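Local coordinates for beta-fructofuranosidase (Arthrobacter, PDB 3WPU), which is a carbohydrate-active enzyme of the levansucrase/invertase family, in the beta-fructosidase clan, whose members are built on a five-bladed beta-propeller, at residues T56-V60 and A451-K455; T59-P65 and L478-A482; M426-Q432 and D483-N487. One frame throughout, in Å; residues are numbered along the deposited sequence.

Interaction 1. Residues T56-V60 and A451-K455; sequences TMPTV and APTVK
Residues 56-60 form an irregular extended run, with phi/psi near polyproline values from Met-57 to Val-60, facing residues 451-455 where a loop leads into strand 454-458. The CA vectors 57 to 60 and 451 to 454 are 140° apart, hence roughly antiparallel. The register pairs Val-60 with Ala-451 (CA-CA 7.1 Å) and Pro-58 with Val-454 (7.5 Å), a spacing filled by apolar side chains. Ala-451 directs CB 4.1 Å from Met-57 CE and 4.3 Å from Val-60 CG2. Next, Pro-452 sets CD 3.8 Å from Val-60 CG1 (chi1 t), while its carbonyl O lies 4.1 Å from Met-57 CE. Thr-453 turns its CB away, and its OG1 bonds to Asp-483 O. Val-454 (chi1 m) returns to the interface, its CG1 4.2 Å from Met-57 CE and 4.1 Å from Pro-58 CD. The extended ttt side chain of Met-57 thus reaches Ala-451, Pro-452 and Val-454, skipping Thr-453. Lys-455 points away, forming salt bridges with Asp-457 and Asp-470. This is buried hydrophobic packing of a loop against strands of two sheets: Met-57 also touches Leu-393 of strand 391-394 in one and Ser-433 of strand 430-434 in the other.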
ATOM      1  N   THR A  56      15.267  -7.646   5.421  1.00 10.72           N
ATOM      2  CA  THR A  56      14.312  -8.205   6.368  1.00 10.75           C
ATOM      3  C   THR A  56      13.833  -7.147   7.373  1.00 10.26           C
ATOM      4  O   THR A  56      14.636  -6.438   7.995  1.00  9.91           O
ATOM      5  CB  THR A  56      14.924  -9.395   7.130  1.00 11.01           C
ATOM      6  OG1 THR A  56      15.279 -10.432   6.210  1.00 11.45           O
ATOM      7  CG2 THR A  56      13.961  -9.948   8.167  1.00 11.30           C
ATOM      8  N   MET A  57      12.519  -7.043   7.541  1.00 10.49           N
ATOM      9  CA  MET A  57      11.933  -6.143   8.535  1.00 10.24           C
ATOM     10  C   MET A  57      12.372  -6.517   9.941  1.00 10.70           C
ATOM     11  O   MET A  57      12.354  -7.690  10.267  1.00 10.35           O
ATOM     12  CB  MET A  57      10.408  -6.224   8.469  1.00 10.28           C
ATOM     13  CG  MET A  57       9.683  -5.160   9.266  1.00 10.18           C
ATOM     14  SD  MET A  57       7.889  -5.332   9.092  1.00 11.18           S
ATOM     15  CE  MET A  57       7.343  -4.155  10.352  1.00 11.80           C
ATOM     16  N   PRO A  58      12.742  -5.529  10.772  1.00 10.74           N
ATOM     17  CA  PRO A  58      12.986  -5.793  12.193  1.00 11.49           C
ATOM     18  C   PRO A  58      11.861  -6.555  12.819  1.00 11.62           C
ATOM     19  O   PRO A  58      10.691  -6.343  12.487  1.00 11.38           O
ATOM     20  CB  PRO A  58      13.141  -4.396  12.794  1.00 11.86           C
ATOM     21  CG  PRO A  58      13.613  -3.535  11.651  1.00 11.74           C
ATOM     22  CD  PRO A  58      13.039  -4.132  10.399  1.00 11.45           C
ATOM     23  N   THR A  59      12.214  -7.469  13.732  1.00 11.97           N
ATOM     24  CA  THR A  59      11.252  -8.353  14.340  1.00 12.90           C
ATOM     25  C   THR A  59      10.340  -7.598  15.301  1.00 12.22           C
ATOM     26  O   THR A  59      10.812  -6.863  16.186  1.00 12.99           O
ATOM     27  CB  THR A  59      12.006  -9.492  15.050  1.00 12.99           C
ATOM     28  OG1 THR A  59      12.721 -10.290  14.089  1.00 14.24           O
ATOM     29  CG2 THR A  59      11.063 -10.408  15.820  1.00 13.61           C
ATOM     30  N   VAL A  60       9.030  -7.750  15.106  1.00 11.80           N
ATOM     31  CA  VAL A  60       8.026  -7.059  15.907  1.00 11.74           C
ATOM     32  C   VAL A  60       7.772  -7.852  17.182  1.00 12.17           C
ATOM     33  O   VAL A  60       7.559  -9.049  17.110  1.00 13.37           O
ATOM     34  CB  VAL A  60       6.718  -6.915  15.131  1.00 11.66           C
ATOM     35  CG1 VAL A  60       5.640  -6.249  15.952  1.00 12.07           C
ATOM     36  CG2 VAL A  60       6.988  -6.043  13.898  1.00 11.63           C
ATOM     37  N   ALA A 451       1.890  -2.081  13.111  1.00 10.57           N
ATOM     38  CA  ALA A 451       3.208  -2.444  13.615  1.00 10.43           C
ATOM     39  C   ALA A 451       3.993  -1.168  13.982  1.00 10.28           C
ATOM     40  O   ALA A 451       3.501  -0.064  13.734  1.00 11.37           O
ATOM     41  CB  ALA A 451       3.963  -3.227  12.552  1.00 10.30           C
ATOM     42  N   PRO A 452       5.220  -1.316  14.554  1.00 10.11           N
ATOM     43  CA  PRO A 452       6.087  -0.158  14.643  1.00  9.78           C
ATOM     44  C   PRO A 452       6.505   0.246  13.231  1.00  9.45           C
ATOM     45  O   PRO A 452       6.728  -0.605  12.371  1.00  9.80           O
ATOM     46  CB  PRO A 452       7.303  -0.663  15.430  1.00  9.93           C
ATOM     47  CG  PRO A 452       6.829  -1.917  16.134  1.00  9.75           C
ATOM     48  CD  PRO A 452       5.845  -2.511  15.155  1.00 10.33           C
ATOM     49  N   THR A 453       6.600   1.532  12.996  1.00  9.55           N
ATOM     50  CA  THR A 453       7.083   2.019  11.729  1.00  9.45           C
ATOM     51  C   THR A 453       8.585   1.765  11.661  1.00  9.78           C
ATOM     52  O   THR A 453       9.289   1.922  12.666  1.00  9.79           O
ATOM     53  CB  THR A 453       6.739   3.482  11.656  1.00  9.43           C
ATOM     54  OG1 THR A 453       5.315   3.586  11.605  1.00  9.99           O
ATOM     55  CG2 THR A 453       7.356   4.172  10.416  1.00  9.31           C
ATOM     56  N   VAL A 454       9.061   1.387  10.482  1.00  9.28           N
ATOM     57  CA  VAL A 454      10.463   1.046  10.312  1.00  9.69           C
ATOM     58  C   VAL A 454      11.026   1.931   9.229  1.00 10.29           C
ATOM     59  O   VAL A 454      10.302   2.718   8.665  1.00 11.02           O
ATOM     60  CB  VAL A 454      10.696  -0.458  10.014  1.00 10.18           C
ATOM     61  CG1 VAL A 454      10.244  -1.301  11.195  1.00 10.32           C
ATOM     62  CG2 VAL A 454      10.013  -0.908   8.726  1.00 10.47           C
ATOM     63  N   LYS A 455      12.331   1.834   9.008  1.00 10.91           N
ATOM     64  CA  LYS A 455      12.998   2.743   8.076  1.00 11.49           C
ATOM     65  C   LYS A 455      13.828   1.946   7.074  1.00 11.83           C
ATOM     66  O   LYS A 455      14.742   1.208   7.444  1.00 12.14           O
ATOM     67  CB  LYS A 455      13.881   3.748   8.843  1.00 11.77           C
ATOM     68  CG  LYS A 455      14.569   4.770   7.950  1.00 12.79           C
ATOM     69  CD  LYS A 455      15.216   5.861   8.795  1.00 13.76           C
ATOM     70  CE  LYS A 455      16.035   6.817   7.943  1.00 15.06           C
ATOM     71  NZ  LYS A 455      17.399   6.287   7.626  1.00 15.63           N
TER

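Interaction 2. Residues T59-P65 and L478-A482; sequences TVPQDFP and LGGWA
This is an apolar loop-to-loop contact near the surface, between the connection leading from helix 30-38 to strand 72-81 and the one leading from strand 467-469 to strand 488-493. It buries 308 Å² in total, and Trp-481 alone contributes 109 Å². Both segments lack regular structure. Residues 59-61 are extended, Gln-62 (phi/psi -73/-24) bends the chain, and Phe-64 and Pro-65 are extended again, so the first segment curves around the indole. The closest CA pairs are Val-60 with Leu-478 (7.6 Å) and Pro-65 with Trp-481 (7.7 Å). Leu-478 (chi1 m, chi2 t) brings CD1 to 3.4 Å from Thr-59 O and 3.7 Å from Pro-61 CD. Two glycines, Gly-479 and Gly-480, then carry the backbone to Trp-481 (chi1 m, chi2 98°). The motif here is a proline-aromatic CH-pi contact: Pro-65 CD stands 3.4 Å from the centroid of the six-membered ring of Trp-481, only 15° off the ring normal. By the coordinates, Pro-452 CG lies over the opposite face, so the indole is sandwiched between two prolines. At the ring edge, Pro-61 CG is 3.7 Å from Trp-481 CZ2. Phe-64 CB approaches Trp-481 CH2 to 3.3 Å, and Val-60 CG1 lies 4.0 Å from that same CH2 atom. The Phe-64 ring (chi1 p) leads away from Trp-481 toward Ile-438 and Val-445. Just beyond the indole, the carbonyl of Ala-482 accepts a hydrogen bond from Trp-136 NE1.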
ATOM      1  N   THR A  59      12.214  -7.469  13.732  1.00 11.97           N
ATOM      2  CA  THR A  59      11.252  -8.353  14.340  1.00 12.90           C
ATOM      3  C   THR A  59      10.340  -7.598  15.301  1.00 12.22           C
ATOM      4  O   THR A  59      10.812  -6.863  16.186  1.00 12.99           O
ATOM      5  CB  THR A  59      12.006  -9.492  15.050  1.00 12.99           C
ATOM      6  OG1 THR A  59      12.721 -10.290  14.089  1.00 14.24           O
ATOM      7  CG2 THR A  59      11.063 -10.408  15.820  1.00 13.61           C
ATOM      8  N   VAL A  60       9.030  -7.750  15.106  1.00 11.80           N
ATOM      9  CA  VAL A  60       8.026  -7.059  15.907  1.00 11.74           C
ATOM     10  C   VAL A  60       7.772  -7.852  17.182  1.00 12.17           C
ATOM     11  O   VAL A  60       7.559  -9.049  17.110  1.00 13.37           O
ATOM     12  CB  VAL A  60       6.718  -6.915  15.131  1.00 11.66           C
ATOM     13  CG1 VAL A  60       5.640  -6.249  15.952  1.00 12.07           C
ATOM     14  CG2 VAL A  60       6.988  -6.043  13.898  1.00 11.63           C
ATOM     15  N   PRO A  61       7.757  -7.169  18.338  1.00 13.68           N
ATOM     16  CA  PRO A  61       7.465  -7.986  19.538  1.00 13.91           C
ATOM     17  C   PRO A  61       6.029  -8.472  19.585  1.00 14.89           C
ATOM     18  O   PRO A  61       5.122  -7.800  19.087  1.00 14.22           O
ATOM     19  CB  PRO A  61       7.725  -7.036  20.694  1.00 14.63           C
ATOM     20  CG  PRO A  61       7.561  -5.697  20.129  1.00 14.76           C
ATOM     21  CD  PRO A  61       8.087  -5.784  18.702  1.00 13.72           C
ATOM     22  N   GLN A  62       5.844  -9.630  20.221  1.00 14.99           N
ATOM     23  CA  GLN A  62       4.545 -10.288  20.304  1.00 16.84           C
ATOM     24  C   GLN A  62       3.605  -9.576  21.260  1.00 16.51           C
ATOM     25  O   GLN A  62       2.394  -9.717  21.135  1.00 15.77           O
ATOM     26  CB  GLN A  62       4.707 -11.758  20.715  1.00 17.56           C
ATOM     27  CG  GLN A  62       3.439 -12.569  20.491  1.00 18.96           C
ATOM     28  CD  GLN A  62       3.654 -14.072  20.489  1.00 20.94           C
ATOM     29  OE1 GLN A  62       4.669 -14.571  20.015  1.00 22.69           O
ATOM     30  NE2 GLN A  62       2.672 -14.801  20.989  1.00 21.73           N
ATOM     31  N   ASP A  63       4.175  -8.836  22.207  1.00 17.61           N
ATOM     32  CA  ASP A  63       3.399  -7.975  23.101  0.50 17.88           C
ATOM     33  C   ASP A  63       3.342  -6.596  22.482  1.00 18.25           C
ATOM     34  O   ASP A  63       4.273  -5.783  22.636  1.00 21.84           O
ATOM     35  CB  ASP A  63       4.032  -7.932  24.486  0.50 17.90           C
ATOM     36  CG  ASP A  63       4.127  -9.302  25.102  0.50 17.66           C
ATOM     37  OD1 ASP A  63       3.084  -9.802  25.568  0.50 17.40           O
ATOM     38  OD2 ASP A  63       5.236  -9.875  25.087  0.50 18.27           O
ATOM     39  N   PHE A  64       2.276  -6.348  21.744  1.00 15.23           N
ATOM     40  CA  PHE A  64       2.125  -5.076  21.070  1.00 14.70           C
ATOM     41  C   PHE A  64       0.900  -4.375  21.641  1.00 13.93           C
ATOM     42  O   PHE A  64      -0.048  -5.033  22.076  1.00 15.28           O
ATOM     43  CB  PHE A  64       2.010  -5.276  19.561  1.00 13.37           C
ATOM     44  CG  PHE A  64       1.044  -6.367  19.146  1.00 12.31           C
ATOM     45  CD1 PHE A  64      -0.320  -6.107  19.064  1.00 12.16           C
ATOM     46  CD2 PHE A  64       1.498  -7.651  18.850  1.00 12.06           C
ATOM     47  CE1 PHE A  64      -1.199  -7.092  18.653  1.00 12.32           C
ATOM     48  CE2 PHE A  64       0.621  -8.643  18.456  1.00 12.06           C
ATOM     49  CZ  PHE A  64      -0.738  -8.373  18.373  1.00 12.24           C
ATOM     50  N   PRO A  65       0.916  -3.035  21.638  1.00 13.83           N
ATOM     51  CA  PRO A  65      -0.285  -2.290  21.963  1.00 13.56           C
ATOM     52  C   PRO A  65      -1.287  -2.348  20.808  1.00 13.17           C
ATOM     53  O   PRO A  65      -0.937  -2.722  19.658  1.00 12.71           O
ATOM     54  CB  PRO A  65       0.234  -0.881  22.164  1.00 13.84           C
ATOM     55  CG  PRO A  65       1.378  -0.785  21.191  1.00 13.84           C
ATOM     56  CD  PRO A  65       1.999  -2.155  21.157  1.00 14.01           C
ATOM     57  N   LEU A 478      12.994  -0.587  15.091  1.00 12.04           N
ATOM     58  CA  LEU A 478      11.568  -0.353  15.372  1.00 12.44           C
ATOM     59  C   LEU A 478      11.308   1.059  15.873  1.00 12.24           C
ATOM     60  O   LEU A 478      11.811   1.460  16.927  1.00 12.22           O
ATOM     61  CB  LEU A 478      11.080  -1.334  16.437  1.00 12.81           C
ATOM     62  CG  LEU A 478      11.156  -2.823  16.092  1.00 14.06           C
ATOM     63  CD1 LEU A 478      10.752  -3.611  17.325  1.00 14.99           C
ATOM     64  CD2 LEU A 478      10.248  -3.176  14.945  1.00 14.11           C
ATOM     65  N   GLY A 479      10.537   1.827  15.109  1.00 11.96           N
ATOM     66  CA  GLY A 479      10.076   3.133  15.536  1.00 12.08           C
ATOM     67  C   GLY A 479       8.787   3.088  16.351  1.00 12.22           C
ATOM     68  O   GLY A 479       8.521   2.141  17.115  1.00 12.70           O
ATOM     69  N   GLY A 480       7.994   4.143  16.203  1.00 12.62           N
ATOM     70  CA  GLY A 480       6.778   4.287  16.982  1.00 12.46           C
ATOM     71  C   GLY A 480       5.684   3.344  16.506  1.00 12.06           C
ATOM     72  O   GLY A 480       5.527   3.114  15.319  1.00 12.40           O
ATOM     73  N   TRP A 481       4.936   2.766  17.441  1.00 12.46           N
ATOM     74  CA  TRP A 481       3.738   2.039  17.071  1.00 12.32           C
ATOM     75  C   TRP A 481       2.774   2.944  16.304  1.00 12.18           C
ATOM     76  O   TRP A 481       2.418   4.026  16.762  1.00 11.33           O
ATOM     77  CB  TRP A 481       3.064   1.501  18.323  1.00 12.89           C
ATOM     78  CG  TRP A 481       3.912   0.535  19.069  1.00 13.00           C
ATOM     79  CD1 TRP A 481       4.694   0.789  20.170  1.00 13.70           C
ATOM     80  CD2 TRP A 481       4.058  -0.855  18.782  1.00 13.09           C
ATOM     81  NE1 TRP A 481       5.298  -0.385  20.603  1.00 13.77           N
ATOM     82  CE2 TRP A 481       4.932  -1.402  19.754  1.00 13.29           C
ATOM     83  CE3 TRP A 481       3.523  -1.702  17.804  1.00 12.62           C
ATOM     84  CZ2 TRP A 481       5.303  -2.736  19.752  1.00 13.16           C
ATOM     85  CZ3 TRP A 481       3.890  -3.041  17.812  1.00 12.96           C
ATOM     86  CH2 TRP A 481       4.770  -3.547  18.783  1.00 13.63           C
ATOM     87  N   ALA A 482       2.349   2.494  15.120  1.00 12.08           N
ATOM     88  CA  ALA A 482       1.329   3.176  14.328  1.00 11.92           C
ATOM     89  C   ALA A 482       1.743   4.617  13.990  1.00 12.06           C
ATOM     90  O   ALA A 482       0.917   5.518  13.863  1.00 12.28           O
ATOM     91  CB  ALA A 482      -0.025   3.122  15.033  1.00 12.39           C
TER

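Interaction 3. Residues M426-Q432 and D483-N487; sequences MPGGLVQ and DIPAN
Met-426, with rotamer m-t-m, lies over the start of residues 483-487: its CE is 3.5 Å from Asp-483 O and 3.9 Å from Pro-485 CD, and its SD is 3.9 Å from Ile-484 CG2. Leu-430 (chi1 m, chi2 t) extends this apolar patch, with CD1 4.1 Å from Pro-485 CG. Both residues flank the turn of the hairpin formed by strands 423-425 and 430-434. Here Pro-427 (-55/141) and Gly-428 (76/15) form a type II turn, and Gly-429 and Leu-430 both face Met-426 in a G1 beta bulge. Met-426 N donates to Leu-430 O (2.7 Å), whereas the bond from Gly-429 N to Met-426 O (3.1 Å) is weak. The nearest CA pairs are Gln-432 with Ile-484 (6.9 Å) and Pro-427 with Asn-487 (8.0 Å). Gln-432 CD sits 3.6 Å from Ile-484 CD1, its NE2 bonding to Thr-77 O. At the far end, Pro-427 CG lies 3.9 Å from Asn-487 OD1, which accepts from Gln-87 N.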
ATOM      1  N   MET A 426       6.444   5.641   3.069  1.00 10.89           N
ATOM      2  CA  MET A 426       6.187   7.033   3.367  1.00 11.13           C
ATOM      3  C   MET A 426       7.435   7.839   3.065  1.00 11.39           C
ATOM      4  O   MET A 426       8.521   7.285   2.875  1.00 11.03           O
ATOM      5  CB  MET A 426       5.836   7.168   4.851  1.00 11.47           C
ATOM      6  CG  MET A 426       4.685   6.270   5.231  1.00 11.17           C
ATOM      7  SD  MET A 426       4.004   6.487   6.894  1.00 10.87           S
ATOM      8  CE  MET A 426       5.392   5.919   7.886  1.00 11.68           C
ATOM      9  N   PRO A 427       7.301   9.169   3.065  1.00 11.70           N
ATOM     10  CA  PRO A 427       8.470   9.995   2.793  1.00 12.31           C
ATOM     11  C   PRO A 427       9.652   9.689   3.722  1.00 12.20           C
ATOM     12  O   PRO A 427       9.467   9.357   4.917  1.00 12.82           O
ATOM     13  CB  PRO A 427       7.931  11.412   2.994  1.00 12.16           C
ATOM     14  CG  PRO A 427       6.486  11.289   2.621  1.00 11.97           C
ATOM     15  CD  PRO A 427       6.085   9.979   3.257  1.00 11.92           C
ATOM     16  N   GLY A 428      10.850   9.714   3.134  1.00 13.04           N
ATOM     17  CA  GLY A 428      12.077   9.388   3.844  1.00 12.86           C
ATOM     18  C   GLY A 428      12.293   7.904   4.090  1.00 13.16           C
ATOM     19  O   GLY A 428      13.142   7.526   4.891  1.00 13.36           O
ATOM     20  N   GLY A 429      11.540   7.064   3.392  1.00 12.15           N
ATOM     21  CA  GLY A 429      11.714   5.630   3.479  1.00 10.83           C
ATOM     22  C   GLY A 429      11.155   5.020   4.728  1.00 10.72           C
ATOM     23  O   GLY A 429      11.469   3.870   5.011  1.00 10.98           O
ATOM     24  N   LEU A 430      10.281   5.748   5.435  1.00 10.30           N
ATOM     25  CA  LEU A 430       9.580   5.131   6.575  1.00 10.53           C
ATOM     26  C   LEU A 430       8.484   4.184   6.056  1.00 10.46           C
ATOM     27  O   LEU A 430       7.851   4.423   5.043  1.00 11.37           O
ATOM     28  CB  LEU A 430       9.001   6.177   7.511  1.00 10.75           C
ATOM     29  CG  LEU A 430       9.973   7.153   8.181  1.00 11.10           C
ATOM     30  CD1 LEU A 430       9.225   8.015   9.201  1.00 11.65           C
ATOM     31  CD2 LEU A 430      11.137   6.418   8.859  1.00 11.15           C
ATOM     32  N   VAL A 431       8.280   3.074   6.741  1.00  9.66           N
ATOM     33  CA  VAL A 431       7.361   2.071   6.251  1.00  9.55           C
ATOM     34  C   VAL A 431       6.409   1.701   7.373  1.00  9.62           C
ATOM     35  O   VAL A 431       6.836   1.255   8.456  1.00 10.20           O
ATOM     36  CB  VAL A 431       8.079   0.807   5.730  1.00  9.75           C
ATOM     37  CG1 VAL A 431       7.041  -0.182   5.206  1.00 10.03           C
ATOM     38  CG2 VAL A 431       9.118   1.165   4.649  1.00  9.96           C
ATOM     39  N   GLN A 432       5.116   1.918   7.130  1.00  9.37           N
ATOM     40  CA  GLN A 432       4.071   1.522   8.088  1.00  9.57           C
ATOM     41  C   GLN A 432       3.391   0.266   7.562  1.00  9.42           C
ATOM     42  O   GLN A 432       3.358   0.028   6.376  1.00  9.55           O
ATOM     43  CB  GLN A 432       3.056   2.644   8.305  1.00  9.84           C
ATOM     44  CG  GLN A 432       2.345   3.174   7.055  1.00  9.62           C
ATOM     45  CD  GLN A 432       0.963   2.613   6.822  1.00 10.08           C
ATOM     46  OE1 GLN A 432       0.562   1.584   7.412  1.00  9.69           O
ATOM     47  NE2 GLN A 432       0.215   3.275   5.960  1.00 10.18           N
ATOM     48  N   ASP A 483       3.048   4.822  13.809  1.00 11.69           N
ATOM     49  CA  ASP A 483       3.527   6.152  13.501  1.00 11.21           C
ATOM     50  C   ASP A 483       3.387   6.436  12.000  1.00 11.21           C
ATOM     51  O   ASP A 483       4.124   5.884  11.181  1.00 10.61           O
ATOM     52  CB  ASP A 483       4.983   6.315  13.957  1.00 11.66           C
ATOM     53  CG  ASP A 483       5.467   7.749  13.860  1.00 12.42           C
ATOM     54  OD1 ASP A 483       4.620   8.663  13.872  1.00 12.78           O
ATOM     55  OD2 ASP A 483       6.708   7.955  13.817  1.00 12.96           O
ATOM     56  N   ILE A 484       2.456   7.322  11.659  1.00 11.22           N
ATOM     57  CA  ILE A 484       2.232   7.750  10.290  1.00 10.80           C
ATOM     58  C   ILE A 484       2.336   9.291  10.261  1.00 11.48           C
ATOM     59  O   ILE A 484       1.334  10.007  10.356  1.00 11.73           O
ATOM     60  CB  ILE A 484       0.880   7.232   9.777  1.00 10.89           C
ATOM     61  CG1 ILE A 484       0.891   5.699   9.798  1.00 11.20           C
ATOM     62  CG2 ILE A 484       0.615   7.781   8.373  1.00 10.64           C
ATOM     63  CD1 ILE A 484      -0.332   5.023   9.229  1.00 11.50           C
ATOM     64  N   PRO A 485       3.561   9.793  10.212  1.00 11.97           N
ATOM     65  CA  PRO A 485       3.762  11.210  10.470  1.00 11.97           C
ATOM     66  C   PRO A 485       3.486  12.106   9.270  1.00 12.76           C
ATOM     67  O   PRO A 485       3.804  11.754   8.124  1.00 13.26           O
ATOM     68  CB  PRO A 485       5.256  11.275  10.840  1.00 12.41           C
ATOM     69  CG  PRO A 485       5.869  10.145  10.131  1.00 12.30           C
ATOM     70  CD  PRO A 485       4.833   9.068  10.047  1.00 12.19           C
ATOM     71  N   ALA A 486       2.960  13.295   9.538  1.00 13.40           N
ATOM     72  CA  ALA A 486       2.731  14.298   8.494  1.00 13.99           C
ATOM     73  C   ALA A 486       4.002  15.121   8.320  1.00 14.87           C
ATOM     74  O   ALA A 486       4.597  15.540   9.311  1.00 16.06           O
ATOM     75  CB  ALA A 486       1.569  15.193   8.877  1.00 14.17           C
ATOM     76  N   ASN A 487       4.415  15.344   7.072  1.00 14.89           N
ATOM     77  CA  ASN A 487       5.520  16.261   6.783  1.00 15.15           C
ATOM     78  C   ASN A 487       5.043  17.565   6.152  1.00 15.81           C
ATOM     79  O   ASN A 487       5.840  18.475   5.932  1.00 16.61           O
ATOM     80  CB  ASN A 487       6.589  15.588   5.905  1.00 15.08           C
ATOM     81  CG  ASN A 487       6.057  15.169   4.560  1.00 15.44           C
ATOM     82  OD1 ASN A 487       5.107  14.381   4.473  1.00 15.90           O
ATOM     83  ND2 ASN A 487       6.659  15.681   3.493  1.00 15.82           N
TER

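Overall arrangement
From the N terminus, the loop at 56-65 supplies the first partner of interactions 1 and 2, sharing Thr-59 and Val-60. Interaction 1 closes a loop of 390 residues at 451-455, and interaction 2 one of 412 at 478-482. Interaction 3 closes a loop of 50 residues; it starts within both, at 426-432, and ends beyond both, at 483-487, so it crosses each. Thr-453 ties them together: its N and O pair with Gly-480 O and Gly-479 N, its side chain with Asp-483. Strands 430-434 and 454-458 are neighbours in one four-stranded antiparallel sheet, consistent with a propeller blade, to which the early loop and the 478-487 connection are thereby attached.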